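Long-range contacts in haloperoxidase (Corallina officinalis, PDB 1QHB), which catalyses the bromination of organic substrates by hydrogen peroxide, using a vanadate cofactor, in a dodecamer whose stability depends on bound calcium: residues 156-161 / 552-557; 196-201 / 213-218; 352-357 / 582-587; 492-497 / 587-592; 243-248 / 270-275. All blocks are in the same frame, centred on the assembly; numbering follows the deposited sequence.

Interaction 1. Residues 156-161 / 552-557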
# COMPACT_ATOMS: atom_id res chain seq x y z
N ILE A 156 30.19 -48.49 -2.76
CA ILE A 156 30.69 -49.87 -2.75
C ILE A 156 29.86 -50.70 -1.78
O ILE A 156 29.34 -51.77 -2.15
CB ILE A 156 32.18 -49.92 -2.41
CG1 ILE A 156 32.99 -49.24 -3.52
CG2 ILE A 156 32.61 -51.37 -2.20
CD1 ILE A 156 34.41 -48.96 -3.08
N ALA A 157 29.74 -50.23 -0.53
CA ALA A 157 28.91 -50.92 0.44
C ALA A 157 27.45 -50.99 0.02
O ALA A 157 26.80 -51.94 0.41
CB ALA A 157 28.95 -50.17 1.78
N GLU A 158 26.83 -49.98 -0.57
CA GLU A 158 25.46 -50.01 -1.00
C GLU A 158 25.28 -51.09 -2.08
O GLU A 158 24.24 -51.77 -2.02
CB GLU A 158 25.08 -48.64 -1.61
CG GLU A 158 24.84 -47.62 -0.47
CD GLU A 158 24.32 -46.30 -0.96
OE1 GLU A 158 24.49 -45.91 -2.15
OE2 GLU A 158 23.71 -45.58 -0.14
N MET A 159 26.20 -51.16 -3.05
CA MET A 159 26.07 -52.18 -4.09
C MET A 159 26.25 -53.59 -3.53
O MET A 159 25.46 -54.48 -3.83
CB MET A 159 27.02 -51.98 -5.26
CG MET A 159 26.65 -50.83 -6.18
SD MET A 159 24.95 -50.90 -6.76
CE MET A 159 24.96 -52.28 -7.87
N ALA A 160 27.20 -53.79 -2.62
CA ALA A 160 27.42 -55.11 -2.00
C ALA A 160 26.14 -55.57 -1.33
O ALA A 160 25.68 -56.69 -1.53
CB ALA A 160 28.51 -55.08 -0.95
N GLU A 161 25.54 -54.61 -0.56
CA GLU A 161 24.29 -54.96 0.11
C GLU A 161 23.18 -55.30 -0.85
O GLU A 161 22.40 -56.23 -0.56
CB GLU A 161 23.88 -53.80 1.03
CG GLU A 161 22.49 -53.96 1.64
CD GLU A 161 22.20 -52.82 2.59
OE1 GLU A 161 22.18 -51.69 2.07
OE2 GLU A 161 22.00 -53.10 3.80
N TYR A 552 19.08 -47.57 -3.61
CA TYR A 552 20.19 -47.82 -2.68
C TYR A 552 19.80 -47.41 -1.28
O TYR A 552 18.86 -46.58 -1.14
CB TYR A 552 21.37 -46.91 -3.04
CG TYR A 552 21.75 -46.86 -4.50
CD1 TYR A 552 21.12 -46.00 -5.39
CD2 TYR A 552 22.78 -47.68 -4.95
CE1 TYR A 552 21.48 -45.93 -6.72
CE2 TYR A 552 23.17 -47.59 -6.30
CZ TYR A 552 22.51 -46.73 -7.15
OH TYR A 552 22.95 -46.68 -8.45
N PHE A 553 20.52 -47.82 -0.26
CA PHE A 553 20.21 -47.34 1.11
C PHE A 553 20.05 -45.83 1.24
O PHE A 553 19.10 -45.34 1.87
CB PHE A 553 21.34 -47.83 2.04
CG PHE A 553 20.97 -47.52 3.49
CD1 PHE A 553 20.14 -48.35 4.20
CD2 PHE A 553 21.47 -46.37 4.12
CE1 PHE A 553 19.80 -48.08 5.51
CE2 PHE A 553 21.12 -46.12 5.40
CZ PHE A 553 20.29 -46.95 6.12
N SER A 554 20.96 -45.01 0.74
CA SER A 554 21.01 -43.57 0.89
C SER A 554 19.81 -42.88 0.25
O SER A 554 19.30 -41.87 0.78
CB SER A 554 22.31 -42.98 0.30
OG SER A 554 22.43 -43.44 -1.06
N ASP A 555 19.24 -43.41 -0.82
CA ASP A 555 18.06 -42.91 -1.43
C ASP A 555 16.89 -42.95 -0.43
O ASP A 555 16.04 -42.04 -0.37
CB ASP A 555 17.57 -43.83 -2.58
CG ASP A 555 18.48 -43.90 -3.80
OD1 ASP A 555 19.39 -43.04 -4.01
OD2 ASP A 555 18.16 -44.83 -4.62
N GLN A 556 16.78 -44.08 0.26
CA GLN A 556 15.69 -44.31 1.21
C GLN A 556 15.80 -43.44 2.45
O GLN A 556 14.87 -42.70 2.84
CB GLN A 556 15.62 -45.81 1.59
CG GLN A 556 15.48 -46.74 0.39
CD GLN A 556 14.64 -46.23 -0.74
OE1 GLN A 556 15.01 -45.35 -1.51
NE2 GLN A 556 13.44 -46.70 -0.97
N PHE A 557 16.94 -43.55 3.12
CA PHE A 557 17.10 -42.77 4.36
C PHE A 557 16.94 -41.28 4.11
O PHE A 557 16.20 -40.58 4.78
CB PHE A 557 18.40 -43.11 5.07
CG PHE A 557 18.59 -42.32 6.35
CD1 PHE A 557 17.89 -42.65 7.48
CD2 PHE A 557 19.50 -41.28 6.40
CE1 PHE A 557 18.08 -41.95 8.65
CE2 PHE A 557 19.67 -40.56 7.58
CZ PHE A 557 18.95 -40.90 8.73
O HOH W 1 21.87 -50.43 -0.37

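Interaction 2. Residues 196-201 / 213-218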
# COMPACT_ATOMS: atom_id res chain seq x y z
N GLU A 196 35.07 -51.05 4.16
CA GLU A 196 35.40 -49.86 4.93
C GLU A 196 34.19 -49.07 5.39
O GLU A 196 34.19 -48.58 6.53
CB GLU A 196 36.30 -49.02 4.02
CG GLU A 196 36.68 -47.67 4.60
CD GLU A 196 37.44 -46.82 3.59
OE1 GLU A 196 37.72 -47.25 2.44
OE2 GLU A 196 37.76 -45.68 3.99
N TRP A 197 33.14 -48.89 4.58
CA TRP A 197 31.97 -48.15 5.06
C TRP A 197 31.49 -48.65 6.41
O TRP A 197 31.27 -47.92 7.40
CB TRP A 197 30.83 -48.26 4.04
CG TRP A 197 29.68 -47.34 4.35
CD1 TRP A 197 28.42 -47.73 4.73
CD2 TRP A 197 29.67 -45.91 4.36
NE1 TRP A 197 27.65 -46.63 4.98
CE2 TRP A 197 28.39 -45.50 4.75
CE3 TRP A 197 30.63 -44.93 4.02
CZ2 TRP A 197 28.00 -44.15 4.82
CZ3 TRP A 197 30.26 -43.60 4.09
CH2 TRP A 197 28.96 -43.23 4.51
N PHE A 198 31.36 -49.99 6.52
CA PHE A 198 30.88 -50.58 7.76
C PHE A 198 31.93 -50.82 8.84
O PHE A 198 31.57 -50.76 10.02
CB PHE A 198 30.20 -51.93 7.46
CG PHE A 198 29.02 -51.91 6.53
CD1 PHE A 198 27.80 -51.39 6.93
CD2 PHE A 198 29.09 -52.48 5.28
CE1 PHE A 198 26.70 -51.37 6.10
CE2 PHE A 198 28.01 -52.49 4.41
CZ PHE A 198 26.81 -51.92 4.82
N ASN A 199 33.17 -51.14 8.47
CA ASN A 199 34.13 -51.50 9.52
C ASN A 199 35.00 -50.38 10.00
O ASN A 199 35.82 -50.60 10.87
CB ASN A 199 35.00 -52.70 9.11
CG ASN A 199 35.93 -52.45 7.95
OD1 ASN A 199 36.42 -51.35 7.77
ND2 ASN A 199 36.17 -53.42 7.09
N THR A 200 34.83 -49.16 9.50
CA THR A 200 35.56 -47.96 9.91
C THR A 200 34.58 -46.83 10.15
O THR A 200 33.67 -46.65 9.36
CB THR A 200 36.46 -47.53 8.73
OG1 THR A 200 37.30 -48.66 8.45
CG2 THR A 200 37.35 -46.34 8.99
N PRO A 201 34.74 -46.06 11.21
CA PRO A 201 33.84 -44.97 11.53
C PRO A 201 34.09 -43.75 10.66
O PRO A 201 35.04 -43.65 9.91
CB PRO A 201 34.14 -44.61 12.97
CG PRO A 201 35.51 -45.14 13.24
CD PRO A 201 35.80 -46.23 12.25
N ARG A 213 24.07 -41.01 8.26
CA ARG A 213 23.59 -42.28 7.69
C ARG A 213 24.64 -43.39 7.64
O ARG A 213 24.34 -44.45 7.10
CB ARG A 213 23.01 -42.05 6.28
CG ARG A 213 24.03 -41.59 5.26
CD ARG A 213 23.35 -41.32 3.89
NE ARG A 213 24.47 -41.03 2.98
CZ ARG A 213 24.73 -39.81 2.52
NH1 ARG A 213 23.95 -38.78 2.84
NH2 ARG A 213 25.78 -39.63 1.74
N ARG A 214 25.83 -43.16 8.20
CA ARG A 214 26.86 -44.20 8.14
C ARG A 214 26.55 -45.36 9.07
O ARG A 214 26.12 -45.10 10.18
CB ARG A 214 28.24 -43.64 8.46
CG ARG A 214 29.30 -44.73 8.18
CD ARG A 214 30.59 -44.01 7.81
NE ARG A 214 31.66 -44.97 7.59
CZ ARG A 214 32.79 -44.62 6.99
NH1 ARG A 214 32.91 -43.37 6.58
NH2 ARG A 214 33.72 -45.54 6.83
N ARG A 215 26.71 -46.60 8.62
CA ARG A 215 26.32 -47.72 9.46
C ARG A 215 27.55 -48.41 10.03
O ARG A 215 28.58 -48.43 9.39
CB ARG A 215 25.43 -48.73 8.73
CG ARG A 215 24.09 -48.16 8.34
CD ARG A 215 23.32 -49.10 7.47
NE ARG A 215 23.65 -49.03 6.06
CZ ARG A 215 23.23 -49.98 5.21
NH1 ARG A 215 22.50 -50.98 5.69
NH2 ARG A 215 23.55 -49.90 3.93
N GLY A 216 27.39 -49.07 11.18
CA GLY A 216 28.51 -49.79 11.75
C GLY A 216 28.39 -51.28 11.39
O GLY A 216 27.77 -51.75 10.45
N GLU A 217 28.96 -52.10 12.26
CA GLU A 217 29.10 -53.53 12.13
C GLU A 217 27.78 -54.22 11.80
O GLU A 217 26.73 -54.02 12.41
CB GLU A 217 29.72 -54.04 13.43
CG GLU A 217 30.23 -55.48 13.28
CD GLU A 217 30.48 -56.19 14.60
OE1 GLU A 217 30.30 -55.59 15.68
OE2 GLU A 217 30.87 -57.38 14.53
N VAL A 218 27.85 -55.07 10.77
CA VAL A 218 26.65 -55.81 10.40
C VAL A 218 26.54 -57.08 11.25
O VAL A 218 27.55 -57.76 11.44
CB VAL A 218 26.73 -56.16 8.92
CG1 VAL A 218 25.49 -56.89 8.44
CG2 VAL A 218 27.02 -54.86 8.16
O HOH W 2 24.77 -46.27 5.22

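Interaction 3. Residues 352-357 / 582-587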
# COMPACT_ATOMS: atom_id res chain seq x y z
N PRO A 352 -5.27 -45.05 21.52
CA PRO A 352 -5.69 -43.70 21.81
C PRO A 352 -5.07 -42.64 20.90
O PRO A 352 -3.99 -42.85 20.39
CB PRO A 352 -5.22 -43.37 23.21
CG PRO A 352 -4.66 -44.65 23.77
CD PRO A 352 -4.46 -45.63 22.65
N PHE A 353 -5.81 -41.55 20.70
CA PHE A 353 -5.27 -40.45 19.91
C PHE A 353 -4.24 -39.71 20.79
O PHE A 353 -4.16 -39.93 22.00
CB PHE A 353 -6.41 -39.52 19.43
CG PHE A 353 -7.29 -40.15 18.39
CD1 PHE A 353 -6.76 -40.69 17.23
CD2 PHE A 353 -8.64 -40.26 18.58
CE1 PHE A 353 -7.57 -41.27 16.28
CE2 PHE A 353 -9.47 -40.85 17.65
CZ PHE A 353 -8.94 -41.36 16.49
N ASP A 354 -3.41 -38.88 20.22
CA ASP A 354 -2.47 -38.05 20.98
C ASP A 354 -3.25 -37.32 22.06
O ASP A 354 -4.30 -36.69 21.86
CB ASP A 354 -1.88 -37.11 19.95
CG ASP A 354 -0.86 -36.13 20.42
OD1 ASP A 354 -0.75 -35.79 21.63
OD2 ASP A 354 -0.15 -35.68 19.49
N PRO A 355 -2.85 -37.48 23.33
CA PRO A 355 -3.60 -36.91 24.45
C PRO A 355 -3.60 -35.39 24.53
O PRO A 355 -4.46 -34.85 25.18
CB PRO A 355 -2.94 -37.51 25.67
CG PRO A 355 -1.53 -37.78 25.21
CD PRO A 355 -1.67 -38.24 23.77
N ASN A 356 -2.76 -34.68 23.77
CA ASN A 356 -2.79 -33.24 23.68
C ASN A 356 -3.83 -32.70 22.70
O ASN A 356 -3.95 -31.46 22.66
CB ASN A 356 -1.39 -32.77 23.30
CG ASN A 356 -0.50 -33.14 24.46
OD1 ASN A 356 -0.68 -32.65 25.57
ND2 ASN A 356 0.44 -34.01 24.23
N LEU A 357 -4.54 -33.56 21.97
CA LEU A 357 -5.57 -33.11 21.05
C LEU A 357 -6.78 -32.79 21.92
O LEU A 357 -6.88 -33.30 23.03
CB LEU A 357 -6.00 -34.18 20.03
CG LEU A 357 -4.90 -34.62 19.05
CD1 LEU A 357 -5.42 -35.68 18.10
CD2 LEU A 357 -4.40 -33.39 18.30
N PHE A 582 -4.73 -26.58 21.42
CA PHE A 582 -4.17 -27.93 21.39
C PHE A 582 -2.88 -27.92 20.57
O PHE A 582 -2.44 -26.92 20.02
CB PHE A 582 -5.16 -28.89 20.74
CG PHE A 582 -5.20 -28.84 19.22
CD1 PHE A 582 -5.97 -27.87 18.59
CD2 PHE A 582 -4.47 -29.74 18.46
CE1 PHE A 582 -6.02 -27.83 17.20
CE2 PHE A 582 -4.51 -29.68 17.08
CZ PHE A 582 -5.30 -28.73 16.43
N PHE A 583 -2.28 -29.10 20.50
CA PHE A 583 -1.07 -29.21 19.66
C PHE A 583 -0.84 -30.69 19.42
O PHE A 583 -1.35 -31.55 20.12
CB PHE A 583 0.12 -28.52 20.30
CG PHE A 583 0.53 -29.16 21.59
CD1 PHE A 583 -0.05 -28.76 22.78
CD2 PHE A 583 1.47 -30.17 21.60
CE1 PHE A 583 0.32 -29.35 23.97
CE2 PHE A 583 1.86 -30.79 22.79
CZ PHE A 583 1.29 -30.35 23.97
N PHE A 584 -0.08 -30.93 18.38
CA PHE A 584 0.33 -32.29 18.05
C PHE A 584 1.72 -32.45 18.68
O PHE A 584 2.61 -31.63 18.57
CB PHE A 584 0.44 -32.48 16.55
CG PHE A 584 -0.84 -32.50 15.78
CD1 PHE A 584 -1.60 -33.67 15.81
CD2 PHE A 584 -1.27 -31.41 15.04
CE1 PHE A 584 -2.77 -33.77 15.07
CE2 PHE A 584 -2.48 -31.51 14.35
CZ PHE A 584 -3.20 -32.68 14.36
N ASN A 585 1.85 -33.54 19.40
CA ASN A 585 3.10 -33.98 20.00
C ASN A 585 3.77 -34.90 18.97
O ASN A 585 3.15 -35.94 18.74
CB ASN A 585 2.89 -34.70 21.32
CG ASN A 585 4.22 -35.15 21.90
OD1 ASN A 585 4.74 -34.54 22.83
ND2 ASN A 585 4.76 -36.22 21.33
N LEU A 586 4.90 -34.55 18.36
CA LEU A 586 5.44 -35.44 17.33
C LEU A 586 6.87 -35.89 17.54
O LEU A 586 7.84 -35.11 17.48
CB LEU A 586 5.31 -34.76 15.96
CG LEU A 586 6.15 -35.26 14.78
CD1 LEU A 586 5.78 -36.70 14.44
CD2 LEU A 586 5.94 -34.36 13.59
N PRO A 587 7.05 -37.18 17.74
CA PRO A 587 8.38 -37.76 17.94
C PRO A 587 9.04 -37.84 16.58
O PRO A 587 8.62 -38.68 15.76
CB PRO A 587 8.14 -39.14 18.53
CG PRO A 587 6.69 -39.42 18.45
CD PRO A 587 5.98 -38.19 17.97

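Interaction 4. Residues 492-497 / 587-592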
# COMPACT_ATOMS: atom_id res chain seq x y z
N CYS A 492 3.78 -39.83 5.69
CA CYS A 492 2.66 -40.52 6.26
C CYS A 492 2.91 -41.02 7.70
O CYS A 492 2.02 -40.85 8.52
CB CYS A 492 2.26 -41.70 5.33
SG CYS A 492 1.60 -41.24 3.73
N VAL A 493 4.06 -41.61 8.04
CA VAL A 493 4.20 -42.08 9.41
C VAL A 493 4.40 -40.89 10.36
O VAL A 493 4.02 -41.01 11.51
CB VAL A 493 5.23 -43.20 9.64
CG1 VAL A 493 4.93 -44.44 8.79
CG2 VAL A 493 6.63 -42.69 9.40
N THR A 494 4.88 -39.74 9.90
CA THR A 494 4.97 -38.52 10.69
C THR A 494 3.56 -38.07 11.06
O THR A 494 3.32 -37.87 12.27
CB THR A 494 5.71 -37.41 9.91
OG1 THR A 494 7.04 -37.91 9.72
CG2 THR A 494 5.82 -36.10 10.70
N ILE A 495 2.61 -38.16 10.12
CA ILE A 495 1.23 -37.76 10.46
C ILE A 495 0.65 -38.69 11.50
O ILE A 495 -0.08 -38.27 12.44
CB ILE A 495 0.34 -37.80 9.19
CG1 ILE A 495 0.65 -36.71 8.19
CG2 ILE A 495 -1.17 -37.74 9.55
CD1 ILE A 495 0.72 -35.28 8.75
N LEU A 496 0.78 -40.00 11.30
CA LEU A 496 0.25 -40.97 12.24
C LEU A 496 0.93 -40.86 13.61
O LEU A 496 0.24 -41.04 14.61
CB LEU A 496 0.43 -42.40 11.69
CG LEU A 496 -0.35 -42.75 10.42
CD1 LEU A 496 0.08 -44.13 9.92
CD2 LEU A 496 -1.84 -42.70 10.67
N LYS A 497 2.25 -40.63 13.69
CA LYS A 497 2.83 -40.54 15.05
C LYS A 497 2.37 -39.24 15.71
O LYS A 497 2.27 -39.25 16.91
CB LYS A 497 4.34 -40.60 15.05
CG LYS A 497 5.03 -41.86 14.54
CD LYS A 497 6.52 -41.78 14.68
CE LYS A 497 7.10 -40.74 13.75
NZ LYS A 497 8.58 -40.77 13.59
N PRO A 587 7.05 -37.18 17.74
CA PRO A 587 8.38 -37.76 17.94
C PRO A 587 9.04 -37.84 16.58
O PRO A 587 8.62 -38.68 15.76
CB PRO A 587 8.14 -39.14 18.53
CG PRO A 587 6.69 -39.42 18.45
CD PRO A 587 5.98 -38.19 17.97
N LYS A 588 10.10 -37.07 16.32
CA LYS A 588 10.74 -37.12 15.01
C LYS A 588 11.64 -38.32 14.82
O LYS A 588 12.00 -39.02 15.77
CB LYS A 588 11.52 -35.82 14.77
CG LYS A 588 10.60 -34.58 14.79
CD LYS A 588 11.42 -33.30 14.77
CE LYS A 588 12.34 -33.24 13.54
NZ LYS A 588 13.31 -32.13 13.67
N PHE A 589 12.11 -38.57 13.58
CA PHE A 589 13.06 -39.65 13.34
C PHE A 589 14.38 -39.43 14.08
O PHE A 589 15.14 -40.38 14.26
CB PHE A 589 13.36 -39.82 11.86
CG PHE A 589 12.17 -40.25 11.03
CD1 PHE A 589 11.33 -41.25 11.45
CD2 PHE A 589 11.91 -39.64 9.82
CE1 PHE A 589 10.24 -41.64 10.70
CE2 PHE A 589 10.83 -40.02 9.07
CZ PHE A 589 9.98 -41.03 9.50
N ASP A 590 14.77 -38.22 14.49
CA ASP A 590 16.05 -37.99 15.14
C ASP A 590 15.92 -38.17 16.64
O ASP A 590 16.88 -37.88 17.34
CB ASP A 590 16.62 -36.59 14.90
CG ASP A 590 15.75 -35.46 15.38
OD1 ASP A 590 14.74 -35.62 16.12
OD2 ASP A 590 16.06 -34.33 14.98
N GLY A 591 14.75 -38.50 17.18
CA GLY A 591 14.67 -38.77 18.60
C GLY A 591 14.20 -37.59 19.42
O GLY A 591 14.01 -37.76 20.63
N THR A 592 13.98 -36.45 18.78
CA THR A 592 13.50 -35.31 19.53
C THR A 592 12.02 -35.14 19.23
O THR A 592 11.48 -35.75 18.32
CB THR A 592 14.27 -34.04 19.12
OG1 THR A 592 13.95 -33.74 17.76
CG2 THR A 592 15.77 -34.25 19.24
O HOH W 3 10.39 -41.56 16.01

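Interaction 5. Residues 243-248 / 270-275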
# COMPACT_ATOMS: atom_id res chain seq x y z
N VAL A 243 -0.35 -58.35 10.87
CA VAL A 243 -1.50 -58.73 11.66
C VAL A 243 -2.78 -58.07 11.13
O VAL A 243 -2.75 -57.03 10.45
CB VAL A 243 -1.39 -58.32 13.14
CG1 VAL A 243 -0.06 -58.79 13.71
CG2 VAL A 243 -1.50 -56.80 13.28
N GLY A 244 -3.86 -58.64 11.64
CA GLY A 244 -5.18 -58.07 11.46
C GLY A 244 -5.50 -57.19 12.69
O GLY A 244 -4.68 -56.90 13.55
N SER A 245 -6.79 -56.80 12.70
CA SER A 245 -7.30 -55.94 13.74
C SER A 245 -8.44 -56.68 14.40
O SER A 245 -8.97 -57.68 13.94
CB SER A 245 -7.91 -54.69 13.09
OG SER A 245 -9.15 -54.98 12.48
N LYS A 246 -8.93 -56.00 15.43
CA LYS A 246 -10.14 -56.34 16.18
C LYS A 246 -11.31 -56.32 15.19
O LYS A 246 -11.27 -55.49 14.26
CB LYS A 246 -10.37 -55.25 17.23
CG LYS A 246 -10.94 -55.68 18.56
CD LYS A 246 -11.74 -54.55 19.21
CE LYS A 246 -11.84 -54.76 20.71
NZ LYS A 246 -12.70 -53.75 21.38
N GLN A 247 -12.34 -57.14 15.38
CA GLN A 247 -13.38 -57.22 14.37
C GLN A 247 -14.70 -56.71 14.95
O GLN A 247 -14.85 -56.62 16.15
CB GLN A 247 -13.54 -58.66 13.86
CG GLN A 247 -12.24 -59.25 13.29
CD GLN A 247 -11.84 -58.72 11.94
OE1 GLN A 247 -12.69 -58.58 11.06
NE2 GLN A 247 -10.55 -58.43 11.71
N ILE A 248 -15.62 -56.36 14.08
CA ILE A 248 -16.93 -55.83 14.38
C ILE A 248 -17.65 -56.87 15.22
O ILE A 248 -17.66 -58.05 14.87
CB ILE A 248 -17.75 -55.62 13.07
CG1 ILE A 248 -17.14 -54.61 12.10
CG2 ILE A 248 -19.17 -55.19 13.37
CD1 ILE A 248 -16.82 -53.26 12.69
N GLU A 270 -6.54 -60.41 8.98
CA GLU A 270 -7.72 -59.74 8.44
C GLU A 270 -7.92 -58.36 9.09
O GLU A 270 -8.20 -58.35 10.31
CB GLU A 270 -8.96 -60.56 8.70
CG GLU A 270 -8.99 -61.89 7.94
CD GLU A 270 -8.90 -61.78 6.43
OE1 GLU A 270 -9.34 -60.76 5.85
OE2 GLU A 270 -8.37 -62.67 5.72
N ILE A 271 -7.76 -57.23 8.38
CA ILE A 271 -7.99 -55.89 8.91
C ILE A 271 -9.47 -55.55 8.73
O ILE A 271 -9.94 -55.62 7.57
CB ILE A 271 -7.19 -54.75 8.20
CG1 ILE A 271 -5.71 -55.15 8.20
CG2 ILE A 271 -7.42 -53.37 8.79
CD1 ILE A 271 -4.96 -54.25 7.22
N ALA A 272 -10.15 -55.11 9.79
CA ALA A 272 -11.54 -54.67 9.63
C ALA A 272 -11.54 -53.32 8.91
O ALA A 272 -11.00 -52.35 9.43
CB ALA A 272 -12.25 -54.47 10.96
N TYR A 273 -12.13 -53.20 7.74
CA TYR A 273 -12.13 -51.97 6.92
C TYR A 273 -13.58 -51.55 6.81
O TYR A 273 -14.25 -52.03 5.88
CB TYR A 273 -11.58 -52.36 5.56
CG TYR A 273 -11.39 -51.29 4.49
CD1 TYR A 273 -11.27 -49.93 4.82
CD2 TYR A 273 -11.35 -51.65 3.16
CE1 TYR A 273 -11.08 -49.01 3.83
CE2 TYR A 273 -11.16 -50.72 2.17
CZ TYR A 273 -11.03 -49.38 2.52
OH TYR A 273 -10.88 -48.40 1.55
N GLY A 274 -14.08 -50.69 7.73
CA GLY A 274 -15.50 -50.46 7.76
C GLY A 274 -16.15 -51.80 8.17
O GLY A 274 -15.70 -52.49 9.12
N SER A 275 -17.07 -52.26 7.33
CA SER A 275 -17.81 -53.50 7.56
C SER A 275 -17.37 -54.65 6.66
O SER A 275 -17.93 -55.75 6.66
CB SER A 275 -19.29 -53.21 7.39
OG SER A 275 -19.73 -52.28 8.40

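Interaction 1. Residues 156-161 / 552-557
E158 and S554 form the tight part of this contact, where helix 156-161 faces the first turn of helix 553-557 at 98°. The extended side chain of E158 carries OE2 to S554 OG, which meets it on the syn lone pair at 2.7 Å. The backbone S554 N reaches the same E158 OE2 from above the carboxylate plane, 2.9 Å away. A chi1 of 54° sets the serine hydroxyl between its own backbone N and carbonyl carbon, turned to the oxygen its N-H reaches. Nearby, M159 SD comes to the edge of the Y552 ring, 3.8 Å from Y552 CE2, a Met-aromatic contact. On the looser side, also buried, the helices meet through a water: it donates to E158 O and E161 OE1 and accepts from F553 N. R404 holds the other carboxylate oxygen of E158, and R215 pairs with E161. Y552 directly follows H551, probably a vanadate ligand. Two donors at a helix start and an arginine would probably favour the ionised form of E158.

Interaction 2. Residues 196-201 / 213-218
W197 and R214 both hold CG anti to the backbone N (chi1 -170° and -172°), and R214 runs extended from CG to NE, laying its guanidinium flat on the indole with centres 4.3 Å apart and planes at 14°. R214 CD sits over the six-membered ring, 3.7 Å from its centroid. From this stack R214 NE donates to W197 O at 3.0 Å, in the carbonyl plane on a lone pair, while R214 NH2 reaches E196 O at 3.1 Å from above that carbonyl's plane. An alanine in place of R214 would probably uncover one indole face and cost both carbonyls these donors. F198 takes V218 CG2 over one face and turns its edge to R215, F198 CE1 lying 3.8 Å from R215 CZ; E161 pairs with that guanidinium. A water joins W197 NE1, R213 O and R215 NE. Here the loop after helix 208-213 is fastened to the short helix 196-199 by an arginine-tryptophan stack whose arginine also binds backbone carbonyls of that helix.

Interaction 3. Residues 352-357 / 582-587
In the loop leading to the calcium ligand F359, an Asx turn at D354, set within the type I beta turn from D354 to L357, meets N585 at the start of strand 585-587. D354 OD1 accepts from N356 N at 3.1 Å, which closes the turn. CG anti to the backbone N (chi1 -180°) carries the carboxylate toward the strand, where N585 N gives D354 OD2 a bond of 2.9 Å on the syn lone pair, nearly straight at 160°. N356 then lies on the F583 ring. Its amide is stacked at 21° to the ring, with N356 CB over the face 3.8 Å from the centroid and N356 CG 3.4 Å from F583 CZ. At the last residue of the turn, L357 CD2 touches two rings, 3.7 Å from F582 CD2 and 3.6 Å from F584 CE1. F582 also meets F374 and Y578 edge-to-face, extending the aromatic surroundings. A second subunit packs here too, its L76 on N356 and its N83 on F583. The buried carboxylate thus divides its work, one oxygen shaping its own loop and the other receiving the strand; such donors probably help to stabilise its negative charge away from bulk water.

Interaction 4. Residues 492-497 / 587-592
K497 reaches from helix 492-497 to the C-terminal loop, its NZ donating to P587 O at 3.0 Å nearly along the C=O axis (161°). A bend at chi3 (-68°) in an otherwise extended chain brings the ammonium there. K497 NZ also lies 3.4 Å from F589 CE1, the two side chains crossing at about a right angle. V493 CG2 touches that ring at its edge, 3.7 Å from F589 CZ. A water accepts from K497 NZ at 3.1 Å and donates to K588 O, while N535 supplies the ammonium with a further acceptor. A leucine in place of K497 would probably leave P587 O and N535 without this donor and the loop less firmly tied to the helix. Further out, a type I beta turn from K588 to G591 sets the direction of F589, whose backbone N is held by E564. An Asx turn braces it, D590 OD1 accepting from both T592 OG1 and T592 N. F35 of a second subunit packs on K588 and T592. This is a beta-hairpin, strands 585-587 and 593-595, whose connecting loop rests on helix 484-499, which starts at the probable vanadate residues G484 and H485.

Interaction 5. Residues 243-248 / 270-275
Q247 turns one face of its carboxamide to A272 CB, 4.1 Å from Q247 OE1, while its NE2 end reaches E270 O. The bond from Q247 NE2 to E270 O is short at 2.7 Å but weak, bent to 116°. A sounder one runs from the same NE2 to S245 O at 2.8 Å, that acceptor lying somewhat tilted from the amide plane. Chi2 of -74° folds the chain back, which is how one nitrogen comes near both carbonyls; R283 of a third subunit binds OE1. S245 does the central joining. Its hydroxyl, held between its own backbone N and carbonyl carbon (chi1 74°), accepts from A272 N at 2.9 Å in an almost straight bond and donates to K246 O. S245 N in turn gives E270 O a bond of 3.2 Å. Beside it G244 CA makes a CA-H...O contact with E270 O at 3.2 Å; on this backbone a CB at G244 would run into that oxygen, so glycine suits the position. I248 CD1 extends the contact to G274 O at 3.8 Å. Strand 270-273 lies at the edge of its three-strand sheet, bonded on its other side to strand 276-285. A serine hydroxyl serves here as acceptor where a backbone carbonyl would in regular pairing, so an irregular loop can follow a strand edge while the strand's E270 carbonyl takes S245 N and, weakly, Q247 NE2.

Followed from the N terminus, the chain enters interaction 1 at helix 153-167, which closes only at helix 553-574, so its loop encloses both interaction 2 and interaction 5. Interaction 2 shuts a short loop at 213-218 and touches interaction 1 through the side chains of R215 and W197. Interaction 5 follows in series, apart from the rest, joining a loop to the edge of a small sheet. Interactions 3 and 4 open at 352-357 and 492-497, inside the loop of interaction 1, but close after it, and therefore cross it and each other. They share P587 and tie the C-terminal hairpin to the calcium-side loop and to helix 484-499, both beside a second subunit.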